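Local coordinates for protein purine nucleoside phosphorylase (Schistosoma mansoni, PDB 6B56) that catalyses the reversible, phosphate-dependent cleavage of purine nucleosides such as inosine and guanosine into free base and ribose 1-phosphate, at residues Ser13-Tyr18 with Pro56-Thr61; Ile50-Ile55 with Gly68-Gly73. All coordinates share one frame; numbering follows the deposited sequence.

Contact 1 of 2, residues Ser13-Tyr18 with Pro56-Thr61; sequences SMAADY and PNFPKT. With CQV (5-butylpyridine-2-carboxylic acid), chain E.
Pro-56 presents its ring as a blunt wedge to helix 9-23, entering the hollow between Met-14 and Tyr-18, two residues one helical turn apart. The leading corner of the wedge is CD, which meets Tyr-18 CB at 3.6 Å and is equally near to Tyr-18 CG. Tyr-18 crosses the proline at about a right angle; its CG stands anti to the backbone N (chi1 177°), which sends the ring past one flank of the wedge. On the other flank Met-14 bends at its last torsion (chi3 59°), bringing the methyl CE to 4.3 Å from Pro-56 CB, while its chain lies across Asn-57.

A second, smaller bump fits beside the first. The methyl of Ala-15 enters a notch of the loop, with CB 3.4 Å from Pro-56 O and 3.6 Å from Phe-58 CE1. Pro-56 and Asn-57, the latter with a positive phi, form the corners of a type II beta turn, and the notch lies between the carbonyl of Pro-56 and the Phe-58 ring, which after the turn reaches back to Ala-15. Val-104 of helix 95-108 touches both Ala-15 and Phe-58.

Further along the loop the chemistry changes. Lys-60 NZ donates to the pyridine N of the bound 5-butylpyridine-2-carboxylic acid at 2.9 Å, and weakly to its carboxylate O1. Thr-61 N reaches that O1 at 3.0 Å in a nearly straight bond (169°), and Thr-61 OG1 donates to the other carboxylate oxygen, O, also at 3.0 Å. Since no hydrogen bond joins 13-18 to 56-61, their fit rests on shape and apolar contact, whereas the ligand is gripped by directional polar bonds that probably gain from the opposite charges of lysine and carboxylate.

Contact 2 of 2, residues Ile50-Ile55 with Gly68-Gly73; sequences IPYINI and GNLVLG. With CQV (5-butylpyridine-2-carboxylic acid), chain E.
Tyr-52 lays its ring over the Gly-68-Asn-69 peptide, with Gly-68 O 3.0 Å above the ring plane and Asn-69 N 3.4 Å above the same face, both offset toward the rim. With CG anti to the carbonyl carbon (chi1 -60°), the ring is laid across the start of segment 68-73, and its CE1 comes to 4.0 Å from Leu-70 CD1. The far end, OH, makes a weak hydrogen bond to Gln-84 O on strand 78-85.

These contacts lie at the end of a short antiparallel ladder in the sheet of this phosphorylase-superfamily fold, where strand 47-51 pairs with the first arm of the hairpin 68-85. Ile-50 and Leu-70 form a hydrogen-bonded pair: Ile-50 N to Leu-70 O is 2.8 Å, and Leu-70 N to Ile-50 O is 3.0 Å. Pro-51, lacking an N-H, falls at the non-hydrogen-bonded position facing Asn-69. The chain then coils into a short 3-10 turn, yet Tyr-52 N still reaches Gly-68 O at 3.1 Å, almost straight at 177°.

On the face of Leu-70, Ile-50 CD1 meets Leu-72 CD1, and the Ile-55 side chain crosses that of Leu-70 at about a right angle, CD1 against CD2. Toward the ligand, water 1 donates to both Gly-68 O and the carboxylate O of the pyridine acid, and accepts from Ile-53 N at 2.9 Å, while the Ile-53 side chain lies over one face of the pyridine ring, CD1 nearest its N.

Contact 1 is a surface contact and contact 2 a buried one, yet each uses one half of a continuous piece of chain, 50-61, that leaves the sheet and passes alongside helix 9-23. The two also touch directly: Ala-15 packs on Ile-55, Tyr-18 on Asn-54 and Ile-50, and Phe-58 on Tyr-52. Helix 9-23 also covers contact 2, with Val-22 on Ile-50 and Ile-19 on Leu-70. Helix against loop uses side-chain shape without hydrogen bonds, whereas strand against strand relies on backbone bonds, with apolar side chains packed on one face. The bound pyridine acid meets both: 56-61 supplies direct donors to it, while 50-55 and 68-73 contribute an isoleucine and a water bridge to its carboxylate.

Contact 1 of 2, residues Ser13-Tyr18 with Pro56-Thr61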
loop_
_atom_site.group_PDB
_atom_site.type_symbol
_atom_site.label_atom_id
_atom_site.label_comp_id
_atom_site.label_asym_id
_atom_site.label_seq_id
_atom_site.Cartn_x
_atom_site.Cartn_y
_atom_site.Cartn_z
ATOM N N SER A 13 -28.383 6.717 9.930
ATOM C CA SER A 13 -29.582 7.296 10.538
ATOM C C SER A 13 -30.349 6.269 11.364
ATOM O O SER A 13 -30.935 6.616 12.400
ATOM C CB SER A 13 -30.507 7.906 9.475
ATOM O OG SER A 13 -29.949 9.059 8.830
ATOM N N MET A 14 -30.440 5.023 10.881
ATOM C CA MET A 14 -31.169 3.994 11.625
ATOM C C MET A 14 -30.486 3.693 12.953
ATOM O O MET A 14 -31.153 3.487 13.972
ATOM C CB MET A 14 -31.239 2.697 10.822
ATOM C CG MET A 14 -32.068 2.728 9.558
ATOM S SD MET A 14 -31.987 1.117 8.727
ATOM C CE MET A 14 -32.636 0.050 10.021
ATOM N N ALA A 15 -29.153 3.643 12.948
ATOM C CA ALA A 15 -28.399 3.427 14.180
ATOM C C ALA A 15 -28.607 4.588 15.156
ATOM O O ALA A 15 -28.880 4.374 16.350
ATOM C CB ALA A 15 -26.920 3.263 13.823
ATOM N N ALA A 16 -28.519 5.828 14.653
ATOM C CA ALA A 16 -28.682 7.005 15.512
ATOM C C ALA A 16 -30.067 7.047 16.150
ATOM O O ALA A 16 -30.208 7.414 17.324
ATOM C CB ALA A 16 -28.408 8.294 14.723
ATOM N N ASP A 17 -31.111 6.697 15.393
ATOM C CA ASP A 17 -32.463 6.720 15.942
ATOM C C ASP A 17 -32.602 5.730 17.096
ATOM O O ASP A 17 -33.247 6.028 18.114
ATOM C CB ASP A 17 -33.469 6.416 14.830
ATOM C CG ASP A 17 -34.894 6.573 15.283
ATOM O OD1 ASP A 17 -35.320 7.728 15.511
ATOM O OD2 ASP A 17 -35.583 5.542 15.415
ATOM N N TYR A 18 -32.015 4.539 16.945
ATOM C CA TYR A 18 -32.031 3.551 18.016
ATOM C C TYR A 18 -31.346 4.090 19.268
ATOM O O TYR A 18 -31.895 4.009 20.376
ATOM C CB TYR A 18 -31.354 2.254 17.550
ATOM C CG TYR A 18 -31.277 1.227 18.657
ATOM C CD1 TYR A 18 -32.344 0.382 18.929
ATOM C CD2 TYR A 18 -30.147 1.126 19.458
ATOM C CE1 TYR A 18 -32.277 -0.541 19.960
ATOM C CE2 TYR A 18 -30.078 0.217 20.485
ATOM C CZ TYR A 18 -31.144 -0.623 20.738
ATOM O OH TYR A 18 -31.096 -1.544 21.773
ATOM N N PRO A 56 -28.701 -1.191 15.218
ATOM C CA PRO A 56 -28.888 -1.516 13.801
ATOM C C PRO A 56 -27.646 -1.184 12.979
ATOM O O PRO A 56 -27.097 -0.084 13.053
ATOM C CB PRO A 56 -30.076 -0.633 13.400
ATOM C CG PRO A 56 -30.894 -0.539 14.650
ATOM C CD PRO A 56 -29.890 -0.513 15.786
ATOM N N ASN A 57 -27.186 -2.160 12.197
ATOM C CA ASN A 57 -26.142 -1.993 11.188
ATOM C C ASN A 57 -24.712 -1.946 11.722
ATOM O O ASN A 57 -23.773 -1.821 10.907
ATOM C CB ASN A 57 -26.358 -0.753 10.302
ATOM C CG ASN A 57 -27.711 -0.750 9.618
ATOM O OD1 ASN A 57 -28.455 0.237 9.670
ATOM N ND2 ASN A 57 -28.044 -1.851 8.981
ATOM N N PHE A 58 -24.485 -2.028 13.027
ATOM C CA PHE A 58 -23.117 -1.968 13.529
ATOM C C PHE A 58 -22.366 -3.271 13.230
ATOM O O PHE A 58 -22.974 -4.331 13.100
ATOM C CB PHE A 58 -23.095 -1.644 15.028
ATOM C CG PHE A 58 -22.976 -0.170 15.317
ATOM C CD1 PHE A 58 -23.731 0.748 14.596
ATOM C CD2 PHE A 58 -22.104 0.293 16.265
ATOM C CE1 PHE A 58 -23.608 2.118 14.828
ATOM C CE2 PHE A 58 -21.980 1.667 16.515
ATOM C CZ PHE A 58 -22.740 2.570 15.797
ATOM N N PRO A 59 -21.048 -3.190 13.050
ATOM C CA PRO A 59 -20.272 -4.372 12.650
ATOM C C PRO A 59 -20.220 -5.418 13.750
ATOM O O PRO A 59 -20.266 -5.101 14.940
ATOM C CB PRO A 59 -18.875 -3.812 12.377
ATOM C CG PRO A 59 -18.818 -2.500 13.119
ATOM C CD PRO A 59 -20.229 -1.982 13.203
ATOM N N LYS A 60 -20.120 -6.671 13.315
ATOM C CA LYS A 60 -19.896 -7.795 14.213
ATOM C C LYS A 60 -18.473 -7.712 14.760
ATOM O O LYS A 60 -17.532 -7.439 14.009
ATOM C CB LYS A 60 -20.068 -9.088 13.411
ATOM C CG LYS A 60 -20.101 -10.350 14.214
ATOM C CD LYS A 60 -21.544 -10.803 14.470
ATOM C CE LYS A 60 -21.584 -12.017 15.389
ATOM N NZ LYS A 60 -22.564 -11.839 16.502
ATOM N N THR A 61 -18.311 -7.945 16.073
ATOM C CA THR A 61 -17.019 -7.774 16.743
ATOM C C THR A 61 -16.679 -8.957 17.646
ATOM O O THR A 61 -16.106 -8.764 18.722
ATOM C CB THR A 61 -16.957 -6.469 17.538
ATOM O OG1 THR A 61 -17.970 -6.442 18.564
ATOM C CG2 THR A 61 -17.151 -5.281 16.611
HETATM C C9 CQV E . -20.994 -8.735 18.618
HETATM C C8 CQV E . -23.211 -11.498 20.110
HETATM C C7 CQV E . -21.795 -9.618 19.575
HETATM C C4 CQV E . -23.263 -11.166 21.391
HETATM C C5 CQV E . -22.533 -9.959 21.866
HETATM C C6 CQV E . -21.859 -9.232 21.042
HETATM C C3 CQV E . -24.069 -11.981 22.410
HETATM C C2 CQV E . -25.104 -11.080 23.076
HETATM C C1 CQV E . -26.503 -11.443 22.627
HETATM O O CQV E . -20.673 -7.573 18.995
HETATM O O1 CQV E . -20.683 -9.157 17.465
HETATM N N CQV E . -22.422 -10.658 19.166
HETATM C C CQV E . -27.125 -12.351 23.684
#

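Contact 2 of 2, residues Ile50-Ile55 with Gly68-Gly73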
loop_
_atom_site.group_PDB
_atom_site.type_symbol
_atom_site.label_atom_id
_atom_site.label_comp_id
_atom_site.label_asym_id
_atom_site.label_seq_id
_atom_site.Cartn_x
_atom_site.Cartn_y
_atom_site.Cartn_z
ATOM N N ILE A 50 -24.544 0.581 25.649
ATOM C CA ILE A 50 -25.277 0.073 24.496
ATOM C C ILE A 50 -24.338 -0.818 23.687
ATOM O O ILE A 50 -23.489 -0.327 22.940
ATOM C CB ILE A 50 -25.824 1.213 23.619
ATOM C CG1 ILE A 50 -26.595 2.227 24.468
ATOM C CG2 ILE A 50 -26.707 0.628 22.490
ATOM C CD1 ILE A 50 -27.238 3.348 23.655
ATOM N N PRO A 51 -24.496 -2.142 23.773
ATOM C CA PRO A 51 -23.627 -3.043 23.000
ATOM C C PRO A 51 -23.846 -2.920 21.497
ATOM O O PRO A 51 -24.971 -2.725 21.018
ATOM C CB PRO A 51 -24.036 -4.440 23.495
ATOM C CG PRO A 51 -24.832 -4.228 24.747
ATOM C CD PRO A 51 -25.473 -2.887 24.588
ATOM N N TYR A 52 -22.749 -3.044 20.738
ATOM C CA TYR A 52 -22.853 -2.950 19.283
ATOM C C TYR A 52 -23.866 -3.942 18.716
ATOM O O TYR A 52 -24.515 -3.652 17.705
ATOM C CB TYR A 52 -21.491 -3.200 18.625
ATOM C CG TYR A 52 -20.383 -2.245 19.024
ATOM C CD1 TYR A 52 -20.622 -0.888 19.199
ATOM C CD2 TYR A 52 -19.088 -2.712 19.222
ATOM C CE1 TYR A 52 -19.598 -0.018 19.561
ATOM C CE2 TYR A 52 -18.059 -1.858 19.585
ATOM C CZ TYR A 52 -18.316 -0.514 19.756
ATOM O OH TYR A 52 -17.282 0.326 20.119
ATOM N N ILE A 53 -24.011 -5.116 19.337
ATOM C CA ILE A 53 -24.906 -6.147 18.801
ATOM C C ILE A 53 -26.363 -5.682 18.745
ATOM O O ILE A 53 -27.153 -6.191 17.936
ATOM C CB ILE A 53 -24.753 -7.460 19.601
ATOM C CG1 ILE A 53 -25.513 -8.604 18.935
ATOM C CG2 ILE A 53 -25.250 -7.293 21.031
ATOM C CD1 ILE A 53 -25.028 -8.910 17.526
ATOM N N ASN A 54 -26.748 -4.732 19.600
ATOM C CA ASN A 54 -28.105 -4.197 19.628
ATOM C C ASN A 54 -28.345 -3.017 18.691
ATOM O O ASN A 54 -29.513 -2.652 18.496
ATOM C CB ASN A 54 -28.447 -3.757 21.050
ATOM C CG ASN A 54 -28.602 -4.926 21.987
ATOM O OD1 ASN A 54 -28.790 -6.062 21.550
ATOM N ND2 ASN A 54 -28.524 -4.658 23.282
ATOM N N ILE A 55 -27.300 -2.435 18.105
ATOM C CA ILE A 55 -27.418 -1.200 17.327
ATOM C C ILE A 55 -27.599 -1.585 15.866
ATOM O O ILE A 55 -26.711 -2.244 15.296
ATOM C CB ILE A 55 -26.185 -0.302 17.509
ATOM C CG1 ILE A 55 -25.977 0.014 19.004
ATOM C CG2 ILE A 55 -26.334 0.983 16.698
ATOM C CD1 ILE A 55 -24.695 0.778 19.306
ATOM N N GLY A 68 -16.987 -4.647 23.115
ATOM C CA GLY A 68 -17.518 -3.844 22.026
ATOM C C GLY A 68 -18.814 -3.089 22.341
ATOM O O GLY A 68 -19.904 -3.556 21.974
ATOM N N ASN A 69 -18.716 -1.903 22.968
ATOM C CA ASN A 69 -19.881 -1.140 23.426
ATOM C C ASN A 69 -19.717 0.355 23.158
ATOM O O ASN A 69 -18.605 0.875 23.032
ATOM C CB ASN A 69 -20.099 -1.251 24.944
ATOM C CG ASN A 69 -20.234 -2.675 25.433
ATOM O OD1 ASN A 69 -21.262 -3.327 25.235
ATOM N ND2 ASN A 69 -19.210 -3.149 26.130
ATOM N N LEU A 70 -20.853 1.045 23.097
ATOM C CA LEU A 70 -20.946 2.497 23.211
ATOM C C LEU A 70 -21.410 2.873 24.621
ATOM O O LEU A 70 -22.379 2.300 25.123
ATOM C CB LEU A 70 -22.007 2.983 22.224
ATOM C CG LEU A 70 -21.719 4.018 21.155
ATOM C CD1 LEU A 70 -20.356 3.844 20.512
ATOM C CD2 LEU A 70 -22.813 3.964 20.111
ATOM N N VAL A 71 -20.743 3.848 25.244
ATOM C CA VAL A 71 -21.082 4.304 26.599
ATOM C C VAL A 71 -21.393 5.803 26.559
ATOM O O VAL A 71 -20.541 6.613 26.162
ATOM C CB VAL A 71 -19.955 3.992 27.604
ATOM C CG1 VAL A 71 -20.378 4.334 29.029
ATOM C CG2 VAL A 71 -19.552 2.517 27.526
ATOM N N LEU A 72 -22.611 6.177 26.965
ATOM C CA LEU A 72 -23.037 7.569 26.985
ATOM C C LEU A 72 -23.260 8.036 28.416
ATOM O O LEU A 72 -23.796 7.293 29.244
ATOM C CB LEU A 72 -24.320 7.774 26.172
ATOM C CG LEU A 72 -24.119 7.531 24.668
ATOM C CD1 LEU A 72 -24.672 6.174 24.264
ATOM C CD2 LEU A 72 -24.737 8.648 23.837
ATOM N N GLY A 73 -22.857 9.270 28.697
ATOM C CA GLY A 73 -23.023 9.824 30.031
ATOM C C GLY A 73 -22.349 11.180 30.150
ATOM O O GLY A 73 -22.107 11.857 29.148
HETATM C C9 CQV E . -20.994 -8.735 18.618
HETATM C C8 CQV E . -23.211 -11.498 20.110
HETATM C C7 CQV E . -21.795 -9.618 19.575
HETATM C C4 CQV E . -23.263 -11.166 21.391
HETATM C C5 CQV E . -22.533 -9.959 21.866
HETATM C C6 CQV E . -21.859 -9.232 21.042
HETATM C C3 CQV E . -24.069 -11.981 22.410
HETATM C C2 CQV E . -25.104 -11.080 23.076
HETATM C C1 CQV E . -26.503 -11.443 22.627
HETATM O O CQV E . -20.673 -7.573 18.995
HETATM O O1 CQV E . -20.683 -9.157 17.465
HETATM N N CQV E . -22.422 -10.658 19.166
HETATM C C CQV E . -27.125 -12.351 23.684
HETATM O O HOH W 1 -21.796 -5.944 20.943
#